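Local coordinates for protein kinase A regulatory subunit, putative (Trypanosoma cruzi, PDB 6FTF), which binds nucleoside analogues in its cyclic nucleotide-binding domains and probably holds the kinase catalytic subunit inactive until such a ligand releases it, independently of cAMP, at residues A75-T79 and T118-A122; C80-Y84 and A108-L114; E113-D117 and R138-R142. All coordinates share one frame. Where two conformers were deposited one is given. Numbering follows the deposited sequence.

Contact 1. Residues A75-T79 and T118-A122; sequences AGQTT and TPVVA. With 7CI (7-cyano-7-deazainosine), chain F.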
loop_
_atom_site.group_PDB
_atom_site.type_symbol
_atom_site.label_atom_id
_atom_site.label_comp_id
_atom_site.label_asym_id
_atom_site.label_seq_id
_atom_site.Cartn_x
_atom_site.Cartn_y
_atom_site.Cartn_z
ATOM N N ALA A 75 17.809 -18.985 2.655
ATOM C CA ALA A 75 16.898 -19.975 2.095
ATOM C C ALA A 75 17.053 -21.302 2.824
ATOM O O ALA A 75 18.175 -21.783 3.034
ATOM C CB ALA A 75 17.191 -20.155 0.606
ATOM N N GLY A 76 15.922 -21.880 3.241
ATOM C CA GLY A 76 15.885 -23.166 3.910
ATOM C C GLY A 76 15.800 -23.103 5.424
ATOM O O GLY A 76 15.444 -24.105 6.058
ATOM N N GLN A 77 16.124 -21.960 6.022
ATOM C CA GLN A 77 16.154 -21.870 7.472
ATOM C C GLN A 77 14.770 -22.073 8.071
ATOM O O GLN A 77 13.758 -21.615 7.527
ATOM C CB GLN A 77 16.674 -20.503 7.894
ATOM C CG GLN A 77 18.172 -20.368 7.830
ATOM C CD GLN A 77 18.640 -19.034 8.369
ATOM O OE1 GLN A 77 18.039 -17.992 8.101
ATOM N NE2 GLN A 77 19.706 -19.059 9.157
ATOM N N THR A 78 14.741 -22.751 9.218
ATOM C CA THR A 78 13.534 -22.947 10.010
ATOM C C THR A 78 13.606 -22.232 11.351
ATOM O O THR A 78 12.702 -22.388 12.181
ATOM C CB THR A 78 13.301 -24.441 10.253
ATOM O OG1 THR A 78 14.378 -24.977 11.031
ATOM C CG2 THR A 78 13.207 -25.185 8.937
ATOM N N THR A 79 14.657 -21.450 11.577
ATOM C CA THR A 79 14.939 -20.825 12.859
ATOM C C THR A 79 14.754 -19.314 12.838
ATOM O O THR A 79 15.161 -18.638 13.787
ATOM C CB THR A 79 16.374 -21.150 13.258
ATOM O OG1 THR A 79 17.252 -20.777 12.194
ATOM C CG2 THR A 79 16.525 -22.630 13.525
ATOM N N THR A 118 6.110 -21.613 6.189
ATOM C CA THR A 118 7.065 -22.379 5.410
ATOM C C THR A 118 8.479 -21.919 5.751
ATOM O O THR A 118 8.672 -20.781 6.201
ATOM C CB THR A 118 6.746 -22.194 3.914
ATOM O OG1 THR A 118 7.402 -23.196 3.122
ATOM C CG2 THR A 118 7.109 -20.781 3.425
ATOM N N PRO A 119 9.478 -22.782 5.567
ATOM C CA PRO A 119 10.859 -22.345 5.790
ATOM C C PRO A 119 11.226 -21.221 4.838
ATOM O O PRO A 119 10.567 -20.985 3.828
ATOM C CB PRO A 119 11.683 -23.610 5.513
ATOM C CG PRO A 119 10.749 -24.725 5.761
ATOM C CD PRO A 119 9.420 -24.223 5.265
ATOM N N VAL A 120 12.299 -20.509 5.183
ATOM C CA VAL A 120 12.699 -19.337 4.414
ATOM C C VAL A 120 12.810 -19.682 2.940
ATOM O O VAL A 120 13.536 -20.605 2.552
ATOM C CB VAL A 120 14.008 -18.752 4.971
ATOM C CG1 VAL A 120 14.483 -17.612 4.100
ATOM C CG2 VAL A 120 13.798 -18.287 6.422
ATOM N N VAL A 121 12.120 -18.903 2.110
ATOM C CA VAL A 121 12.070 -19.181 0.679
ATOM C C VAL A 121 13.295 -18.629 -0.042
ATOM O O VAL A 121 13.862 -19.290 -0.923
ATOM C CB VAL A 121 10.761 -18.619 0.100
ATOM C CG1 VAL A 121 10.714 -18.759 -1.417
ATOM C CG2 VAL A 121 9.558 -19.316 0.735
ATOM N N ALA A 122 13.710 -17.411 0.290
ATOM C CA ALA A 122 14.806 -16.737 -0.389
ATOM C C ALA A 122 15.769 -16.154 0.634
ATOM O O ALA A 122 15.382 -15.820 1.759
ATOM C CB ALA A 122 14.296 -15.593 -1.272
HETATM C C1 7CI F . 11.128 -11.777 0.420
HETATM N N1 7CI F . 10.784 -12.403 -0.895
HETATM O O1 7CI F . 12.201 -12.506 0.996
HETATM C C2 7CI F . 10.457 -11.712 -1.989
HETATM N N2 7CI F . 10.315 -10.375 -2.174
HETATM O O2 7CI F . 10.038 -10.738 2.194
HETATM C C3 7CI F . 9.944 -9.940 -3.391
HETATM N N3 7CI F . 9.720 -10.844 -4.438
HETATM O O3 7CI F . 9.669 -13.040 3.381
HETATM C C4 7CI F . 9.855 -12.185 -4.265
HETATM N N4 7CI F . 10.327 -16.291 -3.672
HETATM C C5 7CI F . 10.235 -12.681 -3.017
HETATM O O5 7CI F . 9.622 -12.926 -5.264
HETATM C C6 7CI F . 10.483 -13.998 -2.470
HETATM C C7 7CI F . 10.840 -13.737 -1.140
HETATM C C8 7CI F . 10.399 -15.251 -3.129
HETATM C C9 7CI F . 10.029 -11.836 1.377
HETATM C C10 7CI F . 10.291 -13.056 2.091
HETATM C C11 7CI F . 11.797 -13.024 2.245
HETATM C C12 7CI F . 12.449 -14.457 2.493
HETATM O O4 7CI F . 11.939 -15.387 1.562
#
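Two backbone hydrogen bonds tie the C-terminal end of the phosphate-binding cassette (118-122) to the loop 75-79, in a cyclic nucleotide-binding domain. The two loop segments run nearly antiparallel, their end-to-end directions 160° apart. G76 N donates to V120 O (2.8 Å, 172° at the hydrogen), and V120 N returns a bond to Q77 O (3.0 Å, 170°), so V120 is gripped through both its polar backbone atoms. A75 CA adds a CA-H...O contact to V120 O at 3.5 Å. G76, with phi/psi of 98/-18, takes a bend in which a CB would jam against the carbonyl oxygen of A75. In the jelly-roll barrel of this domain, 75-79 follows strand 71-73, while the loop 118-122 leads from helix 111-116 into strand 123-126. Side chains pack beside the bonds: V120 CG2 lies 3.9 Å from Q77 CB, and P119 CG 4.0 Å from T78 CG2. Q77 OE1 turns back to the amide of E74. On the ligand side, A122 N donates to O4 of 7-cyano-7-deazainosine (3.0 Å), V121 N bonds to the carboxylate of E113, and V121 CG1 comes within 3.4 Å of the cyano nitrogen N4.

Contact 2. Residues C80-Y84 and A108-L114; sequences CNKLY and AVGELEL. With 7CI (7-cyano-7-deazainosine), chain F.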
loop_
_atom_site.group_PDB
_atom_site.type_symbol
_atom_site.label_atom_id
_atom_site.label_comp_id
_atom_site.label_asym_id
_atom_site.label_seq_id
_atom_site.Cartn_x
_atom_site.Cartn_y
_atom_site.Cartn_z
ATOM N N CYS A 80 14.170 -18.763 11.774
ATOM C CA CYS A 80 13.940 -17.327 11.708
ATOM C C CYS A 80 12.607 -17.017 12.380
ATOM O O CYS A 80 12.570 -16.691 13.569
ATOM C CB CYS A 80 13.979 -16.870 10.251
ATOM S SG CYS A 80 13.616 -15.119 10.069
ATOM N N ASN A 81 11.507 -17.159 11.650
ATOM C CA ASN A 81 10.172 -16.999 12.216
ATOM C C ASN A 81 9.976 -15.607 12.796
ATOM O O ASN A 81 9.234 -15.429 13.758
ATOM C CB ASN A 81 9.886 -18.052 13.289
ATOM C CG ASN A 81 10.251 -19.448 12.842
ATOM O OD1 ASN A 81 9.771 -19.921 11.815
ATOM N ND2 ASN A 81 11.123 -20.107 13.602
ATOM N N LYS A 82 10.637 -14.615 12.212
ATOM C CA LYS A 82 10.543 -13.228 12.644
ATOM C C LYS A 82 10.218 -12.359 11.439
ATOM O O LYS A 82 10.551 -12.707 10.302
ATOM C CB LYS A 82 11.863 -12.776 13.257
ATOM C CG LYS A 82 12.164 -13.454 14.584
ATOM C CD LYS A 82 13.561 -13.118 15.095
ATOM C CE LYS A 82 14.628 -13.946 14.421
ATOM N NZ LYS A 82 14.652 -15.338 14.969
ATOM N N LEU A 83 9.559 -11.235 11.700
ATOM C CA LEU A 83 9.235 -10.236 10.686
ATOM C C LEU A 83 10.122 -9.021 10.916
ATOM O O LEU A 83 10.173 -8.494 12.026
ATOM C CB LEU A 83 7.776 -9.827 10.818
ATOM C CG LEU A 83 7.269 -8.788 9.821
ATOM C CD1 LEU A 83 7.235 -9.336 8.417
ATOM C CD2 LEU A 83 5.875 -8.308 10.240
ATOM N N TYR A 84 10.821 -8.579 9.885
ATOM C CA TYR A 84 11.719 -7.433 9.971
ATOM C C TYR A 84 11.129 -6.303 9.147
ATOM O O TYR A 84 10.812 -6.503 7.975
ATOM C CB TYR A 84 13.086 -7.771 9.370
ATOM C CG TYR A 84 13.833 -8.822 10.119
ATOM C CD1 TYR A 84 13.525 -10.156 9.981
ATOM C CD2 TYR A 84 14.833 -8.469 11.016
ATOM C CE1 TYR A 84 14.225 -11.121 10.703
ATOM C CE2 TYR A 84 15.520 -9.399 11.735
ATOM C CZ TYR A 84 15.208 -10.716 11.588
ATOM O OH TYR A 84 15.917 -11.638 12.335
ATOM N N ALA A 108 9.219 -4.827 4.385
ATOM C CA ALA A 108 9.291 -5.963 5.288
ATOM C C ALA A 108 9.978 -7.150 4.633
ATOM O O ALA A 108 9.855 -7.371 3.421
ATOM C CB ALA A 108 7.874 -6.419 5.651
ATOM N N VAL A 109 10.657 -7.951 5.452
ATOM C CA VAL A 109 11.097 -9.284 5.057
ATOM C C VAL A 109 10.692 -10.283 6.128
ATOM O O VAL A 109 10.680 -9.979 7.327
ATOM C CB VAL A 109 12.608 -9.397 4.747
ATOM C CG1 VAL A 109 12.948 -8.620 3.479
ATOM C CG2 VAL A 109 13.452 -8.955 5.935
ATOM N N GLY A 110 10.379 -11.501 5.682
ATOM C CA GLY A 110 9.946 -12.571 6.555
ATOM C C GLY A 110 8.459 -12.821 6.538
ATOM O O GLY A 110 7.988 -13.776 7.168
ATOM N N GLU A 111 7.704 -11.987 5.833
ATOM C CA GLU A 111 6.257 -12.115 5.858
ATOM C C GLU A 111 5.765 -13.325 5.083
ATOM O O GLU A 111 4.730 -13.888 5.430
ATOM C CB GLU A 111 5.609 -10.823 5.349
ATOM C CG GLU A 111 5.437 -10.683 3.848
ATOM C CD GLU A 111 6.711 -10.599 3.046
ATOM O OE1 GLU A 111 6.600 -10.823 1.805
ATOM O OE2 GLU A 111 7.786 -10.297 3.607
ATOM N N LEU A 112 6.484 -13.729 4.045
ATOM C CA LEU A 112 6.069 -14.886 3.265
ATOM C C LEU A 112 6.051 -16.133 4.139
ATOM O O LEU A 112 5.097 -16.925 4.116
ATOM C CB LEU A 112 7.047 -15.043 2.102
ATOM C CG LEU A 112 6.758 -16.011 0.965
ATOM C CD1 LEU A 112 5.473 -15.677 0.260
ATOM C CD2 LEU A 112 7.893 -15.922 -0.025
ATOM N N GLU A 113 7.093 -16.288 4.953
ATOM C CA GLU A 113 7.228 -17.435 5.826
ATOM C C GLU A 113 6.195 -17.424 6.944
ATOM O O GLU A 113 5.683 -18.480 7.324
ATOM C CB GLU A 113 8.628 -17.417 6.419
ATOM C CG GLU A 113 9.726 -17.680 5.401
ATOM C CD GLU A 113 9.987 -16.559 4.401
ATOM O OE1 GLU A 113 9.696 -15.367 4.700
ATOM O OE2 GLU A 113 10.500 -16.858 3.307
ATOM N N LEU A 114 5.903 -16.246 7.507
ATOM C CA LEU A 114 4.928 -16.151 8.590
ATOM C C LEU A 114 3.502 -16.322 8.092
ATOM O O LEU A 114 2.687 -16.970 8.752
ATOM C CB LEU A 114 5.092 -14.823 9.323
ATOM C CG LEU A 114 6.355 -14.709 10.164
ATOM C CD1 LEU A 114 6.555 -13.290 10.632
ATOM C CD2 LEU A 114 6.287 -15.647 11.333
HETATM C C1 7CI F . 11.128 -11.777 0.420
HETATM N N1 7CI F . 10.784 -12.403 -0.895
HETATM O O1 7CI F . 12.201 -12.506 0.996
HETATM C C2 7CI F . 10.457 -11.712 -1.989
HETATM N N2 7CI F . 10.315 -10.375 -2.174
HETATM O O2 7CI F . 10.038 -10.738 2.194
HETATM C C3 7CI F . 9.944 -9.940 -3.391
HETATM N N3 7CI F . 9.720 -10.844 -4.438
HETATM O O3 7CI F . 9.669 -13.040 3.381
HETATM C C4 7CI F . 9.855 -12.185 -4.265
HETATM N N4 7CI F . 10.327 -16.291 -3.672
HETATM C C5 7CI F . 10.235 -12.681 -3.017
HETATM O O5 7CI F . 9.622 -12.926 -5.264
HETATM C C6 7CI F . 10.483 -13.998 -2.470
HETATM C C7 7CI F . 10.840 -13.737 -1.140
HETATM C C8 7CI F . 10.399 -15.251 -3.129
HETATM C C9 7CI F . 10.029 -11.836 1.377
HETATM C C10 7CI F . 10.291 -13.056 2.091
HETATM C C11 7CI F . 11.797 -13.024 2.245
HETATM C C12 7CI F . 12.449 -14.457 2.493
HETATM O O4 7CI F . 11.939 -15.387 1.562
HETATM O O HOH W 1 9.764 -15.023 8.920
#
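Strand 82-86 meets the phosphate-binding cassette of a cyclic nucleotide-binding domain, in which a short strand and helix 111-116 line one side of the ligand ribose. Backbone bonds fix the register: Y84 and V109 form an antiparallel hydrogen-bonded pair, Y84 N to V109 O and V109 N to Y84 O, both 2.9 Å. Beyond this pair G110 turns away at the helix N-cap position; a CB there would clash with K82 O. A water donates to both K82 O and G110 O, 2.8 Å from each. Among apolar contacts, L83 packs on L114 (CB to CD1, 3.7 Å) and on A108 (CD1 to CB, 4.1 Å), while within the bonded pair Y84 CB is 3.7 Å from V109 CG2. Ligand bonds come from the cassette. G110 N donates to O3 of 7-cyano-7-deazainosine (2.9 Å), which itself donates to E113 OE1 (2.7 Å). E111, whose OE1 also bonds Y172, accepts the ribose hydroxyl O2 at OE2, 2.7 Å away.

Contact 3. Residues E113-D117 and R138-R142; sequences ELMYD and RDTYR. With 7CI (7-cyano-7-deazainosine), chain F.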
loop_
_atom_site.group_PDB
_atom_site.type_symbol
_atom_site.label_atom_id
_atom_site.label_comp_id
_atom_site.label_asym_id
_atom_site.label_seq_id
_atom_site.Cartn_x
_atom_site.Cartn_y
_atom_site.Cartn_z
ATOM N N GLU A 113 7.093 -16.288 4.953
ATOM C CA GLU A 113 7.228 -17.435 5.826
ATOM C C GLU A 113 6.195 -17.424 6.944
ATOM O O GLU A 113 5.683 -18.480 7.324
ATOM C CB GLU A 113 8.628 -17.417 6.419
ATOM C CG GLU A 113 9.726 -17.680 5.401
ATOM C CD GLU A 113 9.987 -16.559 4.401
ATOM O OE1 GLU A 113 9.696 -15.367 4.700
ATOM O OE2 GLU A 113 10.500 -16.858 3.307
ATOM N N LEU A 114 5.903 -16.246 7.507
ATOM C CA LEU A 114 4.928 -16.151 8.590
ATOM C C LEU A 114 3.502 -16.322 8.092
ATOM O O LEU A 114 2.687 -16.970 8.752
ATOM C CB LEU A 114 5.092 -14.823 9.323
ATOM C CG LEU A 114 6.355 -14.709 10.164
ATOM C CD1 LEU A 114 6.555 -13.290 10.632
ATOM C CD2 LEU A 114 6.287 -15.647 11.333
ATOM N N MET A 115 3.185 -15.754 6.934
ATOM C CA MET A 115 1.830 -15.852 6.408
ATOM C C MET A 115 1.515 -17.271 5.943
ATOM O O MET A 115 0.379 -17.738 6.093
ATOM C CB MET A 115 1.664 -14.845 5.268
ATOM C CG MET A 115 0.218 -14.593 4.824
ATOM S SD MET A 115 0.028 -13.325 3.531
ATOM C CE MET A 115 0.379 -11.808 4.428
ATOM N N TYR A 116 2.490 -17.959 5.357
ATOM C CA TYR A 116 2.246 -19.247 4.715
ATOM C C TYR A 116 2.919 -20.423 5.415
ATOM O O TYR A 116 2.850 -21.558 4.911
ATOM C CB TYR A 116 2.659 -19.162 3.243
ATOM C CG TYR A 116 1.867 -18.116 2.483
ATOM C CD1 TYR A 116 0.516 -18.296 2.241
ATOM C CD2 TYR A 116 2.455 -16.952 2.013
ATOM C CE1 TYR A 116 -0.230 -17.333 1.560
ATOM C CE2 TYR A 116 1.725 -16.015 1.330
ATOM C CZ TYR A 116 0.395 -16.211 1.107
ATOM O OH TYR A 116 -0.253 -15.242 0.417
ATOM N N ASP A 117 3.558 -20.184 6.558
ATOM C CA ASP A 117 4.080 -21.239 7.430
ATOM C C ASP A 117 5.013 -22.177 6.670
ATOM O O ASP A 117 4.767 -23.376 6.528
ATOM C CB ASP A 117 2.953 -22.005 8.134
ATOM C CG ASP A 117 3.448 -22.788 9.340
ATOM O OD1 ASP A 117 4.407 -22.331 9.998
ATOM O OD2 ASP A 117 2.877 -23.860 9.627
ATOM N N ARG A 138 6.787 -14.142 15.837
ATOM C CA ARG A 138 5.772 -14.889 15.100
ATOM C C ARG A 138 4.409 -14.816 15.770
ATOM O O ARG A 138 3.395 -14.621 15.096
ATOM C CB ARG A 138 6.215 -16.343 14.969
ATOM C CG ARG A 138 5.167 -17.291 14.410
ATOM C CD ARG A 138 5.864 -18.619 14.115
ATOM N NE ARG A 138 5.040 -19.648 13.498
ATOM C CZ ARG A 138 5.517 -20.840 13.145
ATOM N NH1 ARG A 138 6.798 -21.133 13.353
ATOM N NH2 ARG A 138 4.722 -21.739 12.586
ATOM N N ASP A 139 4.349 -15.029 17.085
ATOM C CA ASP A 139 3.042 -15.117 17.733
ATOM C C ASP A 139 2.311 -13.789 17.663
ATOM O O ASP A 139 1.100 -13.756 17.430
ATOM C CB ASP A 139 3.173 -15.589 19.185
ATOM C CG ASP A 139 3.523 -17.075 19.302
ATOM O OD1 ASP A 139 3.464 -17.796 18.287
ATOM O OD2 ASP A 139 3.844 -17.521 20.430
ATOM N N THR A 140 3.023 -12.677 17.837
ATOM C CA THR A 140 2.340 -11.402 17.715
ATOM C C THR A 140 1.869 -11.179 16.289
ATOM O O THR A 140 0.762 -10.683 16.072
ATOM C CB THR A 140 3.222 -10.248 18.194
ATOM O OG1 THR A 140 3.623 -10.502 19.543
ATOM C CG2 THR A 140 2.470 -8.954 18.154
ATOM N N TYR A 141 2.707 -11.508 15.303
ATOM C CA TYR A 141 2.264 -11.390 13.922
ATOM C C TYR A 141 0.998 -12.220 13.688
ATOM O O TYR A 141 0.000 -11.726 13.150
ATOM C CB TYR A 141 3.368 -11.788 12.928
ATOM C CG TYR A 141 2.826 -11.686 11.522
ATOM C CD1 TYR A 141 2.648 -10.450 10.902
ATOM C CD2 TYR A 141 2.374 -12.814 10.856
ATOM C CE1 TYR A 141 2.076 -10.360 9.630
ATOM C CE2 TYR A 141 1.794 -12.730 9.593
ATOM C CZ TYR A 141 1.651 -11.505 8.999
ATOM O OH TYR A 141 1.057 -11.437 7.753
ATOM N N ARG A 142 1.010 -13.490 14.100
ATOM C CA ARG A 142 -0.120 -14.359 13.780
ATOM C C ARG A 142 -1.375 -13.977 14.545
ATOM O O ARG A 142 -2.485 -14.113 14.011
ATOM C CB ARG A 142 0.228 -15.823 14.033
ATOM C CG ARG A 142 1.322 -16.324 13.107
ATOM C CD ARG A 142 1.580 -17.808 13.215
ATOM N NE ARG A 142 0.463 -18.601 12.697
ATOM C CZ ARG A 142 -0.295 -19.425 13.421
ATOM N NH1 ARG A 142 -0.071 -19.604 14.718
ATOM N NH2 ARG A 142 -1.285 -20.089 12.835
HETATM C C1 7CI F . 11.128 -11.777 0.420
HETATM N N1 7CI F . 10.784 -12.403 -0.895
HETATM O O1 7CI F . 12.201 -12.506 0.996
HETATM C C2 7CI F . 10.457 -11.712 -1.989
HETATM N N2 7CI F . 10.315 -10.375 -2.174
HETATM O O2 7CI F . 10.038 -10.738 2.194
HETATM C C3 7CI F . 9.944 -9.940 -3.391
HETATM N N3 7CI F . 9.720 -10.844 -4.438
HETATM O O3 7CI F . 9.669 -13.040 3.381
HETATM C C4 7CI F . 9.855 -12.185 -4.265
HETATM N N4 7CI F . 10.327 -16.291 -3.672
HETATM C C5 7CI F . 10.235 -12.681 -3.017
HETATM O O5 7CI F . 9.622 -12.926 -5.264
HETATM C C6 7CI F . 10.483 -13.998 -2.470
HETATM C C7 7CI F . 10.840 -13.737 -1.140
HETATM C C8 7CI F . 10.399 -15.251 -3.129
HETATM C C9 7CI F . 10.029 -11.836 1.377
HETATM C C10 7CI F . 10.291 -13.056 2.091
HETATM C C11 7CI F . 11.797 -13.024 2.245
HETATM C C12 7CI F . 12.449 -14.457 2.493
HETATM O O4 7CI F . 11.939 -15.387 1.562
HETATM O O HOH W 2 0.334 -18.386 9.627
#
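This is a mostly apolar helix-to-helix contact with a salt bridge at its exposed margin, joining the cassette helix 111-116 to the start of helix 138-145, which follows the last strand of the barrel. L114 is the central residue: its CB lies 3.7 Å from Y141 CD2, and its CD2 is 3.7 Å from R138 CG, so the leucine touches both the tyrosine ring and the aliphatic part of the arginine, three residues apart on one helix. M115 extends the packing, with CE 3.4 Å from Y141 OH. L83 of strand 82-86 touches both L114 and Y141 and carries the apolar cluster on to the barrel. At the margin, D117 OD1 forms a salt bridge with R138 NH2 at 2.7 Å. R138 reaches it with all its side-chain torsions near 180°, while D117, leaving the helix with positive phi (55/63), stands just past its C-terminal end. A water completes the polar side, donating to L114 O (2.9 Å) and accepting from R142 NE (3.1 Å). E113, one residue before L114, serves the ligand instead, accepting O3 of 7-cyano-7-deazainosine at OE1 and O4 at OE2, each at 2.7 Å. Ribose recognition and helix packing thus occupy successive residues of one short helix, as in the cyclic nucleotide-binding fold of PKA regulatory subunits, where the phosphate-binding cassette helix lies against the helix that follows the barrel.

In the fold
All three contacts lie in one cyclic nucleotide-binding domain, and each includes at least one residue of the same ligand pocket, in contact 3 E113 alone, which takes no part in the packing. Contact 1 is the most exposed, two loops paired through backbone; contact 2 is buried and mixes strand pairing with leucine packing; contact 3 is buried too, relying on side chains, with its charged pair toward solvent. Contacts 2 and 3, about 7 Å apart between centres, share E113 and L114 of helix 111-116, and L83 meets Y141 between them. Contact 1, about 10 Å from contact 2 between centres, joins them through E113 OE2, 2.9 Å from V121 N. Along the chain, contact 2 is nested within contact 1, whereas contacts 1 and 3 interleave.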